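Local coordinates for glutamic acid/alanine-rich protein (Trypanosoma congolense, PDB 2Y44) that is a surface protein of the parasite whose elongated, largely helical ectodomain probably forms part of the cell-surface coat, at residues 5-18 with 92-106. Numbering follows the deposited sequence.
Sequences VQTMCDVARQLRAL and SKDAIETTDESLRLL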
loop_
_atom_site.group_PDB
_atom_site.type_symbol
_atom_site.label_atom_id
_atom_site.label_comp_id
_atom_site.label_asym_id
_atom_site.label_seq_id
_atom_site.Cartn_x
_atom_site.Cartn_y
_atom_site.Cartn_z
ATOM N N VAL A 5 -23.132 -10.393 9.393
ATOM C CA VAL A 5 -22.272 -11.398 8.773
ATOM C C VAL A 5 -21.707 -10.891 7.469
ATOM O O VAL A 5 -20.511 -11.053 7.205
ATOM C CB VAL A 5 -23.022 -12.698 8.515
ATOM C CG1 VAL A 5 -22.132 -13.701 7.787
ATOM C CG2 VAL A 5 -23.485 -13.316 9.861
ATOM N N GLN A 6 -22.554 -10.251 6.672
ATOM C CA GLN A 6 -22.122 -9.730 5.385
ATOM C C GLN A 6 -21.180 -8.561 5.569
ATOM O O GLN A 6 -20.213 -8.381 4.826
ATOM C CB GLN A 6 -23.315 -9.273 4.569
ATOM C CG GLN A 6 -24.144 -10.419 3.958
ATOM C CD GLN A 6 -23.446 -11.148 2.779
ATOM O OE1 GLN A 6 -22.208 -11.245 2.702
ATOM N NE2 GLN A 6 -24.260 -11.643 1.836
ATOM N N THR A 7 -21.421 -7.787 6.624
ATOM C CA THR A 7 -20.541 -6.638 6.903
ATOM C C THR A 7 -19.166 -7.091 7.422
ATOM O O THR A 7 -18.128 -6.549 7.045
ATOM C CB THR A 7 -21.299 -5.637 7.854
ATOM O OG1 THR A 7 -22.498 -5.211 7.197
ATOM C CG2 THR A 7 -20.480 -4.435 8.160
ATOM N N MET A 8 -19.150 -8.158 8.220
ATOM C CA MET A 8 -17.921 -8.770 8.697
ATOM C C MET A 8 -17.191 -9.375 7.495
ATOM O O MET A 8 -15.962 -9.345 7.444
ATOM C CB MET A 8 -18.234 -9.870 9.719
ATOM C CG MET A 8 -17.003 -10.678 10.168
ATOM S SD MET A 8 -17.185 -11.507 11.756
ATOM C CE MET A 8 -19.009 -11.634 11.871
ATOM N N CYS A 9 -17.955 -9.928 6.556
ATOM C CA CYS A 9 -17.376 -10.462 5.326
ATOM C C CYS A 9 -16.623 -9.383 4.538
ATOM O O CYS A 9 -15.516 -9.624 4.079
ATOM C CB CYS A 9 -18.462 -11.069 4.430
ATOM S SG CYS A 9 -17.721 -11.631 2.910
ATOM N N ASP A 10 -17.216 -8.192 4.392
ATOM C CA ASP A 10 -16.544 -7.095 3.735
ATOM C C ASP A 10 -15.237 -6.750 4.424
ATOM O O ASP A 10 -14.222 -6.518 3.761
ATOM C CB ASP A 10 -17.468 -5.883 3.655
ATOM C CG ASP A 10 -18.714 -6.144 2.793
ATOM O OD1 ASP A 10 -18.731 -7.113 1.994
ATOM O OD2 ASP A 10 -19.646 -5.290 2.833
ATOM N N VAL A 11 -15.249 -6.719 5.765
ATOM C CA VAL A 11 -13.992 -6.478 6.478
ATOM C C VAL A 11 -12.988 -7.601 6.153
ATOM O O VAL A 11 -11.845 -7.327 5.847
ATOM C CB VAL A 11 -14.239 -6.384 7.997
ATOM C CG1 VAL A 11 -12.932 -6.486 8.793
ATOM C CG2 VAL A 11 -14.891 -5.044 8.282
ATOM N N ALA A 12 -13.422 -8.858 6.249
ATOM C CA ALA A 12 -12.513 -9.963 5.989
ATOM C C ALA A 12 -11.891 -9.877 4.587
ATOM O O ALA A 12 -10.693 -10.090 4.433
ATOM C CB ALA A 12 -13.225 -11.292 6.174
ATOM N N ARG A 13 -12.690 -9.519 3.585
ATOM C CA ARG A 13 -12.160 -9.386 2.185
ATOM C C ARG A 13 -11.131 -8.268 2.056
ATOM O O ARG A 13 -10.133 -8.385 1.322
ATOM C CB ARG A 13 -13.316 -9.152 1.195
ATOM C CG ARG A 13 -14.235 -10.384 1.064
ATOM C CD ARG A 13 -14.452 -10.693 -0.402
ATOM N NE ARG A 13 -15.115 -11.977 -0.647
ATOM C CZ ARG A 13 -16.433 -12.131 -0.764
ATOM N NH1 ARG A 13 -17.252 -11.097 -0.574
ATOM N NH2 ARG A 13 -16.924 -13.314 -1.117
ATOM N N GLN A 14 -11.380 -7.163 2.763
ATOM C CA GLN A 14 -10.381 -6.089 2.885
ATOM C C GLN A 14 -9.078 -6.567 3.521
ATOM O O GLN A 14 -8.004 -6.352 2.970
ATOM C CB GLN A 14 -10.962 -4.867 3.633
ATOM C CG GLN A 14 -12.190 -4.260 2.966
ATOM C CD GLN A 14 -11.858 -3.451 1.708
ATOM O OE1 GLN A 14 -12.486 -3.621 0.646
ATOM N NE2 GLN A 14 -10.897 -2.566 1.826
ATOM N N LEU A 15 -9.167 -7.189 4.700
ATOM C CA LEU A 15 -8.007 -7.756 5.354
ATOM C C LEU A 15 -7.253 -8.756 4.456
ATOM O O LEU A 15 -6.030 -8.728 4.352
ATOM C CB LEU A 15 -8.416 -8.420 6.670
ATOM C CG LEU A 15 -8.947 -7.486 7.764
ATOM C CD1 LEU A 15 -9.462 -8.295 8.941
ATOM C CD2 LEU A 15 -7.902 -6.436 8.198
ATOM N N ARG A 16 -7.979 -9.678 3.832
ATOM C CA ARG A 16 -7.329 -10.637 2.939
ATOM C C ARG A 16 -6.594 -10.002 1.743
ATOM O O ARG A 16 -5.719 -10.640 1.130
ATOM C CB ARG A 16 -8.366 -11.652 2.411
ATOM C CG ARG A 16 -8.987 -12.460 3.512
ATOM C CD ARG A 16 -10.210 -13.163 2.980
ATOM N NE ARG A 16 -10.968 -13.858 4.018
ATOM C CZ ARG A 16 -12.219 -14.297 3.831
ATOM N NH1 ARG A 16 -12.862 -14.056 2.671
ATOM N NH2 ARG A 16 -12.863 -14.904 4.818
ATOM N N ALA A 17 -6.896 -8.742 1.450
ATOM C CA ALA A 17 -6.330 -8.080 0.285
ATOM C C ALA A 17 -5.038 -7.336 0.626
ATOM O O ALA A 17 -4.367 -6.873 -0.279
ATOM C CB ALA A 17 -7.345 -7.134 -0.372
ATOM N N LEU A 18 -4.685 -7.235 1.918
ATOM C CA LEU A 18 -3.581 -6.345 2.313
ATOM C C LEU A 18 -2.212 -6.849 1.835
ATOM O O LEU A 18 -1.375 -6.056 1.466
ATOM C CB LEU A 18 -3.526 -6.114 3.824
ATOM C CG LEU A 18 -4.713 -5.433 4.512
ATOM C CD1 LEU A 18 -4.599 -5.558 6.036
ATOM C CD2 LEU A 18 -4.833 -4.001 4.053
ATOM N N SER A 92 -1.553 -7.750 10.433
ATOM C CA SER A 92 -2.892 -8.175 10.062
ATOM C C SER A 92 -3.081 -9.685 10.088
ATOM O O SER A 92 -4.196 -10.176 9.885
ATOM C CB SER A 92 -3.266 -7.659 8.684
ATOM O OG SER A 92 -2.300 -8.038 7.737
ATOM N N LYS A 93 -1.977 -10.406 10.273
ATOM C CA LYS A 93 -1.995 -11.866 10.243
ATOM C C LYS A 93 -3.027 -12.363 11.247
ATOM O O LYS A 93 -3.867 -13.207 10.906
ATOM C CB LYS A 93 -0.596 -12.443 10.570
ATOM C CG LYS A 93 -0.538 -13.978 10.497
ATOM C CD LYS A 93 0.792 -14.531 11.094
ATOM C CE LYS A 93 0.808 -16.049 11.085
ATOM N NZ LYS A 93 0.926 -16.530 9.669
ATOM N N ASP A 94 -2.937 -11.899 12.499
ATOM C CA ASP A 94 -3.840 -12.390 13.533
ATOM C C ASP A 94 -5.290 -11.997 13.251
ATOM O O ASP A 94 -6.211 -12.784 13.534
ATOM C CB ASP A 94 -3.409 -11.970 14.950
ATOM C CG ASP A 94 -2.138 -12.683 15.432
ATOM O OD1 ASP A 94 -1.716 -13.704 14.830
ATOM O OD2 ASP A 94 -1.549 -12.195 16.429
ATOM N N ALA A 95 -5.492 -10.804 12.683
ATOM C CA ALA A 95 -6.840 -10.316 12.381
ATOM C C ALA A 95 -7.505 -11.136 11.257
ATOM O O ALA A 95 -8.671 -11.483 11.333
ATOM C CB ALA A 95 -6.815 -8.847 11.998
ATOM N N ILE A 96 -6.730 -11.481 10.245
ATOM C CA ILE A 96 -7.225 -12.366 9.199
ATOM C C ILE A 96 -7.606 -13.730 9.755
ATOM O O ILE A 96 -8.713 -14.236 9.512
ATOM C CB ILE A 96 -6.217 -12.514 8.039
ATOM C CG1 ILE A 96 -6.180 -11.203 7.197
ATOM C CG2 ILE A 96 -6.628 -13.671 7.186
ATOM C CD1 ILE A 96 -4.874 -11.023 6.367
ATOM N N GLU A 97 -6.753 -14.289 10.594
ATOM C CA GLU A 97 -7.047 -15.613 11.133
ATOM C C GLU A 97 -8.323 -15.596 11.996
ATOM O O GLU A 97 -9.211 -16.464 11.880
ATOM C CB GLU A 97 -5.840 -16.109 11.940
ATOM C CG GLU A 97 -4.631 -16.387 11.049
ATOM C CD GLU A 97 -3.447 -17.026 11.785
ATOM O OE1 GLU A 97 -3.419 -17.002 13.040
ATOM O OE2 GLU A 97 -2.513 -17.506 11.090
ATOM N N THR A 98 -8.387 -14.621 12.898
ATOM C CA THR A 98 -9.527 -14.441 13.763
ATOM C C THR A 98 -10.840 -14.216 13.013
ATOM O O THR A 98 -11.883 -14.800 13.372
ATOM C CB THR A 98 -9.249 -13.267 14.753
ATOM O OG1 THR A 98 -8.157 -13.649 15.602
ATOM C CG2 THR A 98 -10.483 -12.983 15.595
ATOM N N THR A 99 -10.822 -13.319 12.020
ATOM C CA THR A 99 -12.012 -13.003 11.277
ATOM C C THR A 99 -12.427 -14.215 10.454
ATOM O O THR A 99 -13.611 -14.548 10.374
ATOM C CB THR A 99 -11.766 -11.765 10.385
ATOM O OG1 THR A 99 -11.376 -10.677 11.239
ATOM C CG2 THR A 99 -13.029 -11.361 9.603
ATOM N N ASP A 100 -11.455 -14.858 9.808
ATOM C CA ASP A 100 -11.790 -16.033 8.988
ATOM C C ASP A 100 -12.444 -17.095 9.875
ATOM O O ASP A 100 -13.362 -17.823 9.446
ATOM C CB ASP A 100 -10.540 -16.632 8.314
ATOM C CG ASP A 100 -10.035 -15.815 7.144
ATOM O OD1 ASP A 100 -10.721 -14.885 6.714
ATOM O OD2 ASP A 100 -8.917 -16.102 6.644
ATOM N N GLU A 101 -11.922 -17.243 11.074
ATOM C CA GLU A 101 -12.414 -18.301 11.955
ATOM C C GLU A 101 -13.828 -17.989 12.404
ATOM O O GLU A 101 -14.692 -18.880 12.416
ATOM C CB GLU A 101 -11.502 -18.506 13.156
ATOM C CG GLU A 101 -12.055 -19.493 14.192
ATOM C CD GLU A 101 -12.125 -20.939 13.684
ATOM O OE1 GLU A 101 -11.522 -21.277 12.628
ATOM O OE2 GLU A 101 -12.761 -21.753 14.381
ATOM N N SER A 102 -14.086 -16.715 12.717
ATOM C CA SER A 102 -15.474 -16.307 13.016
ATOM C C SER A 102 -16.439 -16.699 11.904
ATOM O O SER A 102 -17.554 -17.187 12.165
ATOM C CB SER A 102 -15.572 -14.803 13.307
ATOM O OG SER A 102 -14.913 -14.490 14.528
ATOM N N LEU A 103 -16.008 -16.498 10.661
ATOM C CA LEU A 103 -16.918 -16.668 9.532
ATOM C C LEU A 103 -17.084 -18.159 9.282
ATOM O O LEU A 103 -18.209 -18.616 8.998
ATOM C CB LEU A 103 -16.349 -15.994 8.294
ATOM C CG LEU A 103 -16.620 -14.473 8.276
ATOM C CD1 LEU A 103 -15.637 -13.805 7.317
ATOM C CD2 LEU A 103 -18.081 -14.137 7.966
ATOM N N ARG A 104 -15.993 -18.925 9.403
ATOM C CA ARG A 104 -16.131 -20.379 9.136
ATOM C C ARG A 104 -16.971 -21.088 10.178
ATOM O O ARG A 104 -17.622 -22.086 9.869
ATOM C CB ARG A 104 -14.804 -21.106 8.869
ATOM C CG ARG A 104 -13.931 -21.367 10.048
ATOM C CD ARG A 104 -12.725 -22.301 9.655
ATOM N NE ARG A 104 -11.940 -21.682 8.583
ATOM C CZ ARG A 104 -10.896 -20.872 8.795
ATOM N NH1 ARG A 104 -10.433 -20.692 10.012
ATOM N NH2 ARG A 104 -10.275 -20.291 7.786
ATOM N N LEU A 105 -17.005 -20.557 11.396
ATOM C CA LEU A 105 -17.879 -21.114 12.436
ATOM C C LEU A 105 -19.332 -20.804 12.134
ATOM O O LEU A 105 -20.215 -21.664 12.301
ATOM C CB LEU A 105 -17.463 -20.594 13.824
ATOM C CG LEU A 105 -16.134 -21.133 14.375
ATOM C CD1 LEU A 105 -15.702 -20.278 15.572
ATOM C CD2 LEU A 105 -16.198 -22.669 14.733
ATOM N N LEU A 106 -19.575 -19.606 11.596
ATOM C CA LEU A 106 -20.938 -19.202 11.235
ATOM C C LEU A 106 -21.439 -20.022 10.068
ATOM O O LEU A 106 -22.638 -20.241 9.934
ATOM C CB LEU A 106 -20.997 -17.698 10.896
ATOM C CG LEU A 106 -20.953 -16.750 12.092
ATOM C CD1 LEU A 106 -20.614 -15.283 11.631
ATOM C CD2 LEU A 106 -22.300 -16.798 12.795
#
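R16 and D100 are joined by a salt bridge between helices 5-16 and 92-106. Both NE and NH2 of R16 donate to the single oxygen D100 OD1, each at 2.9 Å, a side-on salt bridge with bent N-H...O geometry. OD1 lies in the guanidinium plane, but the carboxylate is turned 52° from it, and both nitrogens approach from one face of the carboxylate. Along the extended R16 chain, one guanidinium face has A12 CB of its own helix near its rim, while NH1 bonds to the carbonyl oxygens of C122 and G124, which further fixes its rotation.

M8 is a knob among T99, S102, L103 and L106: its bent end puts SD 4.0 Å from S102 CB and brings CE tip to tip with L106 CD1. Reciprocally, L103 sits among V5, M8, C9 and A12. A12 CB and T99 CG2, 3.4 Å apart, are closer than usual van der Waals contact; T99 OG1, beside the backbone N (chi1 -58°), donates a hydrogen bond to A95 O, 2.8 Å, while CG2 is turned to A12. Farther along, L15 CB meets I96 CG1 at 3.6 Å, and L18 CD1 rests on S92 CB.

The axes of segments 5-16 and 92-106 approach to 9.5 Å at 145°, antiparallel but splayed. With the C9-C122 disulfide tying helix 5-16 to the segment after helix 113-120, these reciprocal knobs-into-holes characterise helical-bundle packing at one end of the elongated GARP ectodomain.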